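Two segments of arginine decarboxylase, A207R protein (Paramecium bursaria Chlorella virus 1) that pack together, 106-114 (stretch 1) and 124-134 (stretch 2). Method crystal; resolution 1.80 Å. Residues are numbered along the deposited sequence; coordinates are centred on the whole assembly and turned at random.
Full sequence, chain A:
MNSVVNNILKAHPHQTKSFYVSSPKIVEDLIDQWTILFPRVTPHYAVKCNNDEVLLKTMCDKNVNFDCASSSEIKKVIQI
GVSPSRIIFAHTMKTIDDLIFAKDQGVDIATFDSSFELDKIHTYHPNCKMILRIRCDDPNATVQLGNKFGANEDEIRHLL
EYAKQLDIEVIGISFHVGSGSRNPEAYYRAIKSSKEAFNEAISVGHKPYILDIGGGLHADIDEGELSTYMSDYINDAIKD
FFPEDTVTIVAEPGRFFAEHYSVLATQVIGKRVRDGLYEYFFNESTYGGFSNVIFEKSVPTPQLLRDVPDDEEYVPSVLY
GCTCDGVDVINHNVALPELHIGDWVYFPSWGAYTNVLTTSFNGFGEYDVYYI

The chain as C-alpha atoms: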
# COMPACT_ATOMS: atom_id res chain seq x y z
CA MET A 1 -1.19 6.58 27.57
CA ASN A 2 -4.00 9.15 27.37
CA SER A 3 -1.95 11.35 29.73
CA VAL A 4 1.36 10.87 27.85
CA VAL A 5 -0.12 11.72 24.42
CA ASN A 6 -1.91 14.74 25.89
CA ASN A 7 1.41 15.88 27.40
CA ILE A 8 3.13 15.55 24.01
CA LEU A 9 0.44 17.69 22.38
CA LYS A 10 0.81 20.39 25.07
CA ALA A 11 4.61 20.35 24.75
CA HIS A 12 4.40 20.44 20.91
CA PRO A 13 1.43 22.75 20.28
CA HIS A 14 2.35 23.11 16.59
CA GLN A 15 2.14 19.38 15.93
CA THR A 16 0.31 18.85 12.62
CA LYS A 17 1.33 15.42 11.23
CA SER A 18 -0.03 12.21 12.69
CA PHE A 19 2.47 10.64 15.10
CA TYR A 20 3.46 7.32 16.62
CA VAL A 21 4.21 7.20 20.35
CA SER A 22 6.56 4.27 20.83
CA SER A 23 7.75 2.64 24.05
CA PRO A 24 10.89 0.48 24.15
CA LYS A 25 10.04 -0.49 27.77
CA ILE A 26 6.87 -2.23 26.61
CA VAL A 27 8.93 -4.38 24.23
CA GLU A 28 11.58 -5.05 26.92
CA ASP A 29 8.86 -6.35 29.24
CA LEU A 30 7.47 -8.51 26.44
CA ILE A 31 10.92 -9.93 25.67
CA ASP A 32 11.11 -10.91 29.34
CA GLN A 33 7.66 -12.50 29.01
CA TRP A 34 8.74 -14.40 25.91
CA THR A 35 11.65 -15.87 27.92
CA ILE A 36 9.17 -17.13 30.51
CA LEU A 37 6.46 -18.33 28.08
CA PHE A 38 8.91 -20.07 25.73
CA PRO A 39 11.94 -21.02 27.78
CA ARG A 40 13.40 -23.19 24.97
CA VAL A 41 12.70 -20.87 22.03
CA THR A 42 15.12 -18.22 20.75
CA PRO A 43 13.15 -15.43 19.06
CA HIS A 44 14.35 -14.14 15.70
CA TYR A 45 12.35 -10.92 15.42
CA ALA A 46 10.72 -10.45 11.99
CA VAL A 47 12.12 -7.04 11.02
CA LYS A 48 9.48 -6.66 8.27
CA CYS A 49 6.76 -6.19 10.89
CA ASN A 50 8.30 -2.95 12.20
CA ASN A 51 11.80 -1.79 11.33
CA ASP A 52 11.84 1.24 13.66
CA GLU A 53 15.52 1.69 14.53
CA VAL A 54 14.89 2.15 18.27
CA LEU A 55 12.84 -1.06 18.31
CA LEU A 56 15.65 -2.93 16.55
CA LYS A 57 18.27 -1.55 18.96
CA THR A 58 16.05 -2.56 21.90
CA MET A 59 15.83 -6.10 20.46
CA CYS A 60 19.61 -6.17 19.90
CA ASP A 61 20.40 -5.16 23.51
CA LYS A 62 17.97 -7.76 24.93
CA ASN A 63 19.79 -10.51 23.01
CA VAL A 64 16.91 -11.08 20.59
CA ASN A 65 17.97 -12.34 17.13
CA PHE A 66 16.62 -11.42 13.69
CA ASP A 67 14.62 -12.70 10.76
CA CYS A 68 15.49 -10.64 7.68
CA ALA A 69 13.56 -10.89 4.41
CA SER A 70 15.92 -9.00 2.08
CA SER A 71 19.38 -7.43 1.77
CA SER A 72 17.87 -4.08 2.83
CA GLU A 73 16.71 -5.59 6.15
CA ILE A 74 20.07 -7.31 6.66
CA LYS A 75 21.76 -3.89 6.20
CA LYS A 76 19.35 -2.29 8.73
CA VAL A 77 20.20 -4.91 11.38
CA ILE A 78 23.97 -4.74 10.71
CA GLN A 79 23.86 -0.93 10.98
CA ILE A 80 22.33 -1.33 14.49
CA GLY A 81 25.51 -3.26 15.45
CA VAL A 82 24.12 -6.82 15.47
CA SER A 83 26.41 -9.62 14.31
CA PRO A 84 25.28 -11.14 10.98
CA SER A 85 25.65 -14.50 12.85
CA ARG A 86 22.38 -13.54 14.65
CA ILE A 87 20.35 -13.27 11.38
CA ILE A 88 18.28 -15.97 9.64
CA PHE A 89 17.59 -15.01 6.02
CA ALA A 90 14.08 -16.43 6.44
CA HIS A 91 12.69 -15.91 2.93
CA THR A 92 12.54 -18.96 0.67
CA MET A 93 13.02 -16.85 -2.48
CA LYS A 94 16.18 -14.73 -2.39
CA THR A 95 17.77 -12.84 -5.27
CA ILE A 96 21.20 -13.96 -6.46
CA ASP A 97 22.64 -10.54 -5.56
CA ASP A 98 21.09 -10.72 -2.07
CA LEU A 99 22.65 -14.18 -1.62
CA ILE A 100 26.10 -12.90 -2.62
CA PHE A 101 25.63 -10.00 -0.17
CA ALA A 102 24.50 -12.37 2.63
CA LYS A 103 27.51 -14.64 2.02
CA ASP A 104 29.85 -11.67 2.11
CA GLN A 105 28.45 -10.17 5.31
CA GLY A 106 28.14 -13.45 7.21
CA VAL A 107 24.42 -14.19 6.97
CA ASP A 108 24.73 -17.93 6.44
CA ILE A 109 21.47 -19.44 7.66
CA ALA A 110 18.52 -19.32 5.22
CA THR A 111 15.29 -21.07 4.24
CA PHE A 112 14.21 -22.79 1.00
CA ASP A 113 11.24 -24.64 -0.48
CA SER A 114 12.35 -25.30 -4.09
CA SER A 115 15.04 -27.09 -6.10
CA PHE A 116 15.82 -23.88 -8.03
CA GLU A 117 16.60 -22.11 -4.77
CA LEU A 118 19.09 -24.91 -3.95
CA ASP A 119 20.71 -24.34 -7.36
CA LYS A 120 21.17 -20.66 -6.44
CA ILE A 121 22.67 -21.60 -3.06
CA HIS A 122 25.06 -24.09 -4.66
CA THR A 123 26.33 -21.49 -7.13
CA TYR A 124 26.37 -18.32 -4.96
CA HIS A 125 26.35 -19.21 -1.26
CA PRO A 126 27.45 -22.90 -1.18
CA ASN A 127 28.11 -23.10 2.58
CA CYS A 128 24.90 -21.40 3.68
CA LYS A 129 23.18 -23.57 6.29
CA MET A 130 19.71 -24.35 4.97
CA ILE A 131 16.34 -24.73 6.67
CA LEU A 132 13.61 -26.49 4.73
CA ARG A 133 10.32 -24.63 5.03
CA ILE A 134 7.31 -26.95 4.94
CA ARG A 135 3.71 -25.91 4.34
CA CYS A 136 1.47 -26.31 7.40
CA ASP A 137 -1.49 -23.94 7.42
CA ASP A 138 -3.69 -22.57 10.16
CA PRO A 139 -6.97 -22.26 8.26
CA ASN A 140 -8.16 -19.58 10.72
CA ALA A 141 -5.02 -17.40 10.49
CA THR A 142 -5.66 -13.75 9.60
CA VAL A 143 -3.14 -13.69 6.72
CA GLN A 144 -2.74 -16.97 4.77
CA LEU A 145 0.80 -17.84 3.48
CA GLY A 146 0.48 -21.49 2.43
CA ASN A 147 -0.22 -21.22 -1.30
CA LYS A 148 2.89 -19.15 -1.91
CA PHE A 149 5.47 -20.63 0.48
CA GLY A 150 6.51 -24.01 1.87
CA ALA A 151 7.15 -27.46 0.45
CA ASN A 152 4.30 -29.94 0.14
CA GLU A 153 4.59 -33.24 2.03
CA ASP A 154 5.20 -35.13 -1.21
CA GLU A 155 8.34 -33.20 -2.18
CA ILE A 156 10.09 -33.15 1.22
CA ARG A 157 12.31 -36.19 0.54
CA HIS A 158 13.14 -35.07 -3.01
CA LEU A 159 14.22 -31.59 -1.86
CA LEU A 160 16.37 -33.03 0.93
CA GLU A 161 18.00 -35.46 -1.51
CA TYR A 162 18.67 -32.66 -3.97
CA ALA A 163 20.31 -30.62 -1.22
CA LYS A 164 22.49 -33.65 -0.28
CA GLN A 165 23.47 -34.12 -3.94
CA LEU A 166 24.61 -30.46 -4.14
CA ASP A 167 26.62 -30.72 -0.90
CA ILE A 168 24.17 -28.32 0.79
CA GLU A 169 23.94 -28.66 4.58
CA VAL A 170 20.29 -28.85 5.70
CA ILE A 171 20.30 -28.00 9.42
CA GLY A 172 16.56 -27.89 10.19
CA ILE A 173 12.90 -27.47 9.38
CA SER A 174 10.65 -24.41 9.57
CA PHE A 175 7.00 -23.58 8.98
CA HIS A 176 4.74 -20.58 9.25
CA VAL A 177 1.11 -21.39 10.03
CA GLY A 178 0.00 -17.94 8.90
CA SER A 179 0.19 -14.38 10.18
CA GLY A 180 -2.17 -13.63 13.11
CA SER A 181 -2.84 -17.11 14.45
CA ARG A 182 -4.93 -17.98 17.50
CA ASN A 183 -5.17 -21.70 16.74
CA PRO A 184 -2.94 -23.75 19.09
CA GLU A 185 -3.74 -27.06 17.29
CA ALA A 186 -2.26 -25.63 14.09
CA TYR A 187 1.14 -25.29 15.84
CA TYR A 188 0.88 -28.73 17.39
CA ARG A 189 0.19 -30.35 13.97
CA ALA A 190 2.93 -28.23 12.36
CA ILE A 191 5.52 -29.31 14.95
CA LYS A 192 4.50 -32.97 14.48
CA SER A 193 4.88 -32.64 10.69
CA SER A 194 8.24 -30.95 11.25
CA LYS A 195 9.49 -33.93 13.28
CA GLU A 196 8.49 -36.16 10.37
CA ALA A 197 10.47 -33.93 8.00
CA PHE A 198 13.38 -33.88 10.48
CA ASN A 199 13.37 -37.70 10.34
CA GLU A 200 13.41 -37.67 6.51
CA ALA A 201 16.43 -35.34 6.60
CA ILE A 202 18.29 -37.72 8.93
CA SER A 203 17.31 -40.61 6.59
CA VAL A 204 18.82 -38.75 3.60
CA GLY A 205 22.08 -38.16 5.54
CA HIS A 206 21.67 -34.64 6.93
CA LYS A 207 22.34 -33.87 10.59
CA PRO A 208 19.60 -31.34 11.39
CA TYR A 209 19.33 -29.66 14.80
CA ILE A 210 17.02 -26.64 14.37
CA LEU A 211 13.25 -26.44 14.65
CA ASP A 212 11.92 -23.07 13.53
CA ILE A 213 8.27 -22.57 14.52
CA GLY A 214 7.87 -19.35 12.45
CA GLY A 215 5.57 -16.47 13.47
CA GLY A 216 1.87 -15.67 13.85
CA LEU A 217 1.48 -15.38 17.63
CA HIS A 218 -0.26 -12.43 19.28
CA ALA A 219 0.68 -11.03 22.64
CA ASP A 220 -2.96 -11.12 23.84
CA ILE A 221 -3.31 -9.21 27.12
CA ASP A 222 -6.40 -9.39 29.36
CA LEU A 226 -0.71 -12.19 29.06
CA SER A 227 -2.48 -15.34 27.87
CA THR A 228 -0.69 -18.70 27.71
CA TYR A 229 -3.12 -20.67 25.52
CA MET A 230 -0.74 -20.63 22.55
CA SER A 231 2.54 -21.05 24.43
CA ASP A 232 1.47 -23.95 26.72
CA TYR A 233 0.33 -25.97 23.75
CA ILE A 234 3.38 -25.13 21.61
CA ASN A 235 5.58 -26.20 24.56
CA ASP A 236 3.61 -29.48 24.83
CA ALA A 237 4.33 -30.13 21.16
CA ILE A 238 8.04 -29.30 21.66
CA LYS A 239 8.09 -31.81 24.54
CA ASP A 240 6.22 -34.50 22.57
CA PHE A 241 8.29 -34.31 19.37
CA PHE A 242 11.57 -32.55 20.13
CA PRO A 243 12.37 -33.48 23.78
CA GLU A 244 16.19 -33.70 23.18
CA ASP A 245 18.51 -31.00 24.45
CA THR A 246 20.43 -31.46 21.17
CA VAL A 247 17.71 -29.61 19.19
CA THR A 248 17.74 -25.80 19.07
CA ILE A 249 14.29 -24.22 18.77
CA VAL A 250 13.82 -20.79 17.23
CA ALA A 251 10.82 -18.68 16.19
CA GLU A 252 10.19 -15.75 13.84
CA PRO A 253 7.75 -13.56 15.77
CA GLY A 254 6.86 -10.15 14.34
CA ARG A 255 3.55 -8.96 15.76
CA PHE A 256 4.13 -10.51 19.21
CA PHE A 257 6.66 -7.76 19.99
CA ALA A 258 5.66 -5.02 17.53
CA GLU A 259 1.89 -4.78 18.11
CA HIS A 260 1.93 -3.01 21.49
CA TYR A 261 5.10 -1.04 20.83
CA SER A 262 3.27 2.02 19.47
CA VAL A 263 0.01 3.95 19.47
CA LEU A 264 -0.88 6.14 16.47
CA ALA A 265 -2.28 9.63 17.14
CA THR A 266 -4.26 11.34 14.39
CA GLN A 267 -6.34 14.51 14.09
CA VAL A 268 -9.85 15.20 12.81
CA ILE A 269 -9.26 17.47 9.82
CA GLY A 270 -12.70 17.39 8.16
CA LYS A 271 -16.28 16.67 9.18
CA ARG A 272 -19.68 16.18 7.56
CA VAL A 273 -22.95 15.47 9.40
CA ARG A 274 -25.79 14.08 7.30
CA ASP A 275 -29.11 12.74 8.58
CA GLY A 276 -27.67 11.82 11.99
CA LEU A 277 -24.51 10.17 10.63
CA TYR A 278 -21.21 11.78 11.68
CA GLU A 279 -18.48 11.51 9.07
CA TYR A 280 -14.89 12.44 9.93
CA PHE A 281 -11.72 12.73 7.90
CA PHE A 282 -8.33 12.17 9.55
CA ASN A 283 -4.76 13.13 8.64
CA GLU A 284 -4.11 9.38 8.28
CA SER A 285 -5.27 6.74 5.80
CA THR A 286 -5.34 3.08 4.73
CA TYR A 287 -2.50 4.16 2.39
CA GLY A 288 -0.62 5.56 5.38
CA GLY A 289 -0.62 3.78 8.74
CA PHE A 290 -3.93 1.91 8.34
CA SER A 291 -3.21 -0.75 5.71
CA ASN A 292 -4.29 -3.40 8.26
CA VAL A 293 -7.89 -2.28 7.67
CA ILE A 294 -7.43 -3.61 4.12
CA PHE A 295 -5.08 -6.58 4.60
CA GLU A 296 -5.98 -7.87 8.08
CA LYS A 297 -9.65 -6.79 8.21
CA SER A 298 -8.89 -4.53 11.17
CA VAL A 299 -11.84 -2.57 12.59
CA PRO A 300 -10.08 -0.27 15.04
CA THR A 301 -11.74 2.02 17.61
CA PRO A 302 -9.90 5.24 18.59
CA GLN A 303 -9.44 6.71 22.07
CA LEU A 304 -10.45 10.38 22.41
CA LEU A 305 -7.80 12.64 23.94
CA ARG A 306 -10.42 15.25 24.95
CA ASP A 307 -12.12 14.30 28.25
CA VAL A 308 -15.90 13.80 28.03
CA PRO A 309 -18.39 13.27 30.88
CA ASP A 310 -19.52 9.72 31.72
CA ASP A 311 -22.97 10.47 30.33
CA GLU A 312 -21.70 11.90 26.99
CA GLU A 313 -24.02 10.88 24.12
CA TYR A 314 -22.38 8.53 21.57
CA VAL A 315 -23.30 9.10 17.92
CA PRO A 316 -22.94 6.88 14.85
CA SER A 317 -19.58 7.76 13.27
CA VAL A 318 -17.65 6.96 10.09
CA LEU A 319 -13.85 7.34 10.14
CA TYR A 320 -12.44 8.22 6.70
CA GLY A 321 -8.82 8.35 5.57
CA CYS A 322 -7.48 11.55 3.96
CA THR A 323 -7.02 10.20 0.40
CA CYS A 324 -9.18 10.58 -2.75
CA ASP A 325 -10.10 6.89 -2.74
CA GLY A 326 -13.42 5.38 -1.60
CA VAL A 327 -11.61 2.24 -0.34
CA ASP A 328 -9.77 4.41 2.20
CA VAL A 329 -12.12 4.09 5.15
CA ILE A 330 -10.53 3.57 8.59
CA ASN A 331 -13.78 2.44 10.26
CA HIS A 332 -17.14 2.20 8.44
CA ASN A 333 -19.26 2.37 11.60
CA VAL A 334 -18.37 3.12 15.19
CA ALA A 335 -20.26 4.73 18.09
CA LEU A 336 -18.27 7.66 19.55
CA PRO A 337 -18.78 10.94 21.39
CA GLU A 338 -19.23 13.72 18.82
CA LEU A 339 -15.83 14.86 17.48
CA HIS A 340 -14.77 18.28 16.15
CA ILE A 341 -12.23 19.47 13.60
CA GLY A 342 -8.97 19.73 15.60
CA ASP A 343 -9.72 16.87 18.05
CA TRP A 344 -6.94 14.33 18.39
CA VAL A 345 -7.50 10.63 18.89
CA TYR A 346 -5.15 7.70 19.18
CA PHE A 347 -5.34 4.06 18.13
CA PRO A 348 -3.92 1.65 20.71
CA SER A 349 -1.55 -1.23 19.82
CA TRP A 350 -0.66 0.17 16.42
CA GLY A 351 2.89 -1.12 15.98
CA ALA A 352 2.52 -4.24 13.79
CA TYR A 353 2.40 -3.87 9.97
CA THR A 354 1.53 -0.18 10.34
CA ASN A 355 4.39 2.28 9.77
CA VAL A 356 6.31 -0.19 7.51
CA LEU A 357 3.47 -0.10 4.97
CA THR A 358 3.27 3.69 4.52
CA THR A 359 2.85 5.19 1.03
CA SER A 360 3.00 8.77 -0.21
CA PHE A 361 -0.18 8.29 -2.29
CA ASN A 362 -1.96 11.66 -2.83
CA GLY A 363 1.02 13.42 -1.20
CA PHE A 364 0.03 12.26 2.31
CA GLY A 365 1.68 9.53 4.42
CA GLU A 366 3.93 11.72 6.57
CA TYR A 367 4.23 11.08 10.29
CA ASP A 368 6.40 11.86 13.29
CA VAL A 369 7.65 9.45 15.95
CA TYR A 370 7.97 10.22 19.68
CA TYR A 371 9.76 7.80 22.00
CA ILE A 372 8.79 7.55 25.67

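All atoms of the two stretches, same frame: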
# COMPACT_ATOMS: atom_id res chain seq x y z
N GLY A 106 28.16 -12.44 6.15
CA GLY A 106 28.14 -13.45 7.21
C GLY A 106 26.75 -13.93 7.60
O GLY A 106 26.59 -14.58 8.63
N VAL A 107 25.75 -13.61 6.79
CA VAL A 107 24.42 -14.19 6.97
C VAL A 107 24.41 -15.52 6.25
O VAL A 107 24.32 -15.56 5.02
CB VAL A 107 23.29 -13.24 6.46
CG1 VAL A 107 21.91 -13.90 6.63
CG2 VAL A 107 23.36 -11.92 7.19
N ASP A 108 24.49 -16.61 7.02
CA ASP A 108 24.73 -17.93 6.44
C ASP A 108 23.78 -18.99 6.99
O ASP A 108 24.13 -20.17 7.09
CB ASP A 108 26.20 -18.35 6.64
CG ASP A 108 26.62 -18.36 8.09
OD1 ASP A 108 25.74 -18.14 8.96
OD2 ASP A 108 27.83 -18.58 8.37
N ILE A 109 22.58 -18.55 7.36
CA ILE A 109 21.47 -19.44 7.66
C ILE A 109 20.28 -18.90 6.87
O ILE A 109 19.98 -17.71 6.99
CB ILE A 109 21.10 -19.47 9.15
CG1 ILE A 109 22.33 -19.81 10.00
CG2 ILE A 109 19.97 -20.47 9.38
CD1 ILE A 109 22.08 -19.72 11.50
N ALA A 110 19.65 -19.75 6.06
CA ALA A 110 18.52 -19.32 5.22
C ALA A 110 17.53 -20.45 4.98
O ALA A 110 17.85 -21.61 5.24
CB ALA A 110 19.01 -18.76 3.87
N THR A 111 16.34 -20.09 4.51
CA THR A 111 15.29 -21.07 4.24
C THR A 111 15.16 -21.34 2.73
O THR A 111 15.65 -20.56 1.90
CB THR A 111 13.91 -20.61 4.80
OG1 THR A 111 13.58 -19.32 4.27
CG2 THR A 111 13.95 -20.53 6.34
N PHE A 112 14.53 -22.47 2.40
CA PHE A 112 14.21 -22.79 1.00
C PHE A 112 12.98 -23.69 0.95
O PHE A 112 12.61 -24.31 1.95
CB PHE A 112 15.38 -23.49 0.29
CG PHE A 112 15.61 -24.90 0.73
CD1 PHE A 112 15.23 -25.98 -0.07
CD2 PHE A 112 16.21 -25.16 1.97
CE1 PHE A 112 15.44 -27.30 0.34
CE2 PHE A 112 16.41 -26.49 2.39
CZ PHE A 112 16.03 -27.55 1.57
N ASP A 113 12.36 -23.73 -0.23
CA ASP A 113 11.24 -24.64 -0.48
C ASP A 113 11.19 -25.13 -1.94
O ASP A 113 10.18 -25.68 -2.37
CB ASP A 113 9.90 -24.02 -0.05
CG ASP A 113 9.55 -22.73 -0.84
OD1 ASP A 113 10.06 -22.52 -1.97
OD2 ASP A 113 8.74 -21.93 -0.29
N SER A 114 12.29 -24.92 -2.67
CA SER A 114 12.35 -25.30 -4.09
C SER A 114 13.74 -25.78 -4.51
O SER A 114 14.75 -25.41 -3.91
CB SER A 114 11.95 -24.11 -4.97
OG SER A 114 12.89 -23.04 -4.86
N TYR A 124 26.07 -19.66 -5.51
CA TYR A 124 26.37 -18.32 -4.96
C TYR A 124 26.63 -18.23 -3.46
O TYR A 124 27.22 -17.25 -2.99
CB TYR A 124 25.25 -17.34 -5.33
CG TYR A 124 25.13 -17.18 -6.81
CD1 TYR A 124 26.09 -16.45 -7.52
CD2 TYR A 124 24.10 -17.80 -7.51
CE1 TYR A 124 26.02 -16.32 -8.90
CE2 TYR A 124 24.01 -17.67 -8.89
CZ TYR A 124 24.97 -16.93 -9.58
OH TYR A 124 24.90 -16.80 -10.94
N HIS A 125 26.17 -19.22 -2.71
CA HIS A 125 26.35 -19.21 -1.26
C HIS A 125 26.44 -20.67 -0.80
O HIS A 125 25.63 -21.12 0.02
CB HIS A 125 25.15 -18.48 -0.62
CG HIS A 125 25.38 -18.04 0.79
ND1 HIS A 125 26.47 -18.45 1.54
CD2 HIS A 125 24.63 -17.26 1.61
CE1 HIS A 125 26.38 -17.92 2.76
NE2 HIS A 125 25.28 -17.19 2.82
N PRO A 126 27.41 -21.44 -1.33
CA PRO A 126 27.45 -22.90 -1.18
C PRO A 126 27.53 -23.45 0.25
O PRO A 126 27.15 -24.60 0.47
CB PRO A 126 28.70 -23.31 -1.98
CG PRO A 126 29.50 -22.09 -2.10
CD PRO A 126 28.54 -20.95 -2.16
N ASN A 127 28.02 -22.66 1.19
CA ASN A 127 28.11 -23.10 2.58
C ASN A 127 27.04 -22.51 3.50
O ASN A 127 27.12 -22.63 4.71
CB ASN A 127 29.51 -22.83 3.13
CG ASN A 127 30.58 -23.64 2.43
OD1 ASN A 127 30.36 -24.81 2.10
ND2 ASN A 127 31.73 -23.02 2.18
N CYS A 128 26.03 -21.87 2.91
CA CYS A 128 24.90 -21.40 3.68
C CYS A 128 24.19 -22.60 4.31
O CYS A 128 23.96 -23.61 3.64
CB CYS A 128 23.94 -20.62 2.77
SG CYS A 128 22.63 -19.76 3.67
N LYS A 129 23.91 -22.51 5.61
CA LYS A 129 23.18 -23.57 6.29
C LYS A 129 21.70 -23.40 6.01
O LYS A 129 21.14 -22.34 6.27
CB LYS A 129 23.48 -23.57 7.78
CG LYS A 129 24.98 -23.66 8.08
CD LYS A 129 25.25 -23.88 9.57
CE LYS A 129 26.73 -23.66 9.92
NZ LYS A 129 27.63 -24.59 9.15
N MET A 130 21.07 -24.45 5.49
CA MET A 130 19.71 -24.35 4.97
C MET A 130 18.64 -24.95 5.86
O MET A 130 18.85 -25.98 6.49
CB MET A 130 19.62 -24.96 3.56
CG MET A 130 20.54 -24.30 2.53
SD MET A 130 20.39 -22.49 2.42
CE MET A 130 18.74 -22.33 1.73
N ILE A 131 17.50 -24.27 5.91
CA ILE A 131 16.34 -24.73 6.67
C ILE A 131 15.20 -24.96 5.68
O ILE A 131 14.80 -24.05 4.98
CB ILE A 131 15.92 -23.70 7.77
CG1 ILE A 131 17.02 -23.59 8.84
CG2 ILE A 131 14.61 -24.11 8.42
CD1 ILE A 131 16.81 -22.42 9.82
N LEU A 132 14.70 -26.19 5.64
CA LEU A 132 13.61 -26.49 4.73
C LEU A 132 12.30 -25.99 5.33
O LEU A 132 11.90 -26.43 6.40
CB LEU A 132 13.54 -27.99 4.42
CG LEU A 132 12.31 -28.46 3.63
CD1 LEU A 132 12.25 -27.88 2.22
CD2 LEU A 132 12.23 -29.99 3.60
N ARG A 133 11.63 -25.10 4.61
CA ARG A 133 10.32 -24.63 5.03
C ARG A 133 9.24 -25.54 4.45
O ARG A 133 9.17 -25.75 3.24
CB ARG A 133 10.07 -23.19 4.58
CG ARG A 133 8.71 -22.67 5.02
CD ARG A 133 8.58 -21.18 4.79
NE ARG A 133 7.20 -20.72 4.97
CZ ARG A 133 6.82 -19.46 4.83
NH1 ARG A 133 7.72 -18.53 4.49
NH2 ARG A 133 5.55 -19.11 5.01
N ILE A 134 8.42 -26.11 5.34
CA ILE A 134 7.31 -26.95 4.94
C ILE A 134 5.99 -26.21 5.10
O ILE A 134 5.84 -25.36 5.99
CB ILE A 134 7.28 -28.30 5.71
CG1 ILE A 134 7.07 -28.07 7.21
CG2 ILE A 134 8.61 -29.04 5.46
CD1 ILE A 134 6.81 -29.38 8.02
O HOH W 1 10.88 -18.65 5.27

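Two neighbouring strands, Ile109 to Phe112 and one beginning at Lys129, lie side by side and run parallel. Their axes cross at 32° and approach to 4.5 Å. Together the two stretches bury 712 Å².

The backbone ladder is the main fastening. Lys129 N donates to Asp108 O at 2.8 Å, and Ala110 N donates to Lys129 O at 3.0 Å. Ile131 N then donates to Ala110 O at 2.8 Å, Phe112 N to Ile131 O at 3.0 Å, and Arg133 N to Phe112 O at 2.9 Å. The bonds alternate in direction, as a parallel pair requires. The strands are close enough for CA-H...O contacts too, such as Thr111 CA to Ile131 O at 3.1 Å.

Before the ladder starts, a side chain clamps the loops. His125 follows a helix and opens a type I turn that ends at Cys128. The CA-to-CB bond of His125 points toward stretch 1, and His125 NE2 donates to Val107 O at 2.9 Å. The N-H...O angle of 174° is nearly straight, and the oxygen lies at the ring edge, near its plane. Asp108 CB packs 3.9 Å from His125 CE1.

On the face bearing Ala110, Phe112, Met130 and Leu132, bumps fill hollows. Ala110 is small, and its methyl leaves room for two sulfur-containing side chains. Cys128 SG lies 3.8 Å from Ala110 CB, and Met130 CE lies 4.2 Å from Ala110 CB. Met130 is folded, with all three chi angles m, and Met130 CE lies 3.6 Å from Thr111 O.

Phe112 is the large bump. Its chi1 is p, and the end of its ring comes nearer to stretch 2 than its CB direction suggests. The ring packs against Met130, with Phe112 CE2 3.7 Å from Met130 CB. Leu132 CD1 sits over one ring face, 4.1 Å from the centroid of the Phe112 ring, in a CH-pi contact. Phe112 has 95 Å² covered by stretch 2.

On the face of Ile109, Thr111, Lys129 and Ile131, branched side chains mesh. Ile109 CG2 touches Ile131 CD1 at 3.7 Å, and Thr111 CG2 lies 4.0 Å from Ile131 CB. The end of Lys129 leads away, so its charge stays clear of this packing.

Thr111 also has a polar role. Thr111 OG1 is 3.0 Å from the O of water 1, and that O accepts a hydrogen bond from Arg133 NH1 at 3.3 Å. The extended arginine thus reaches the threonine through water.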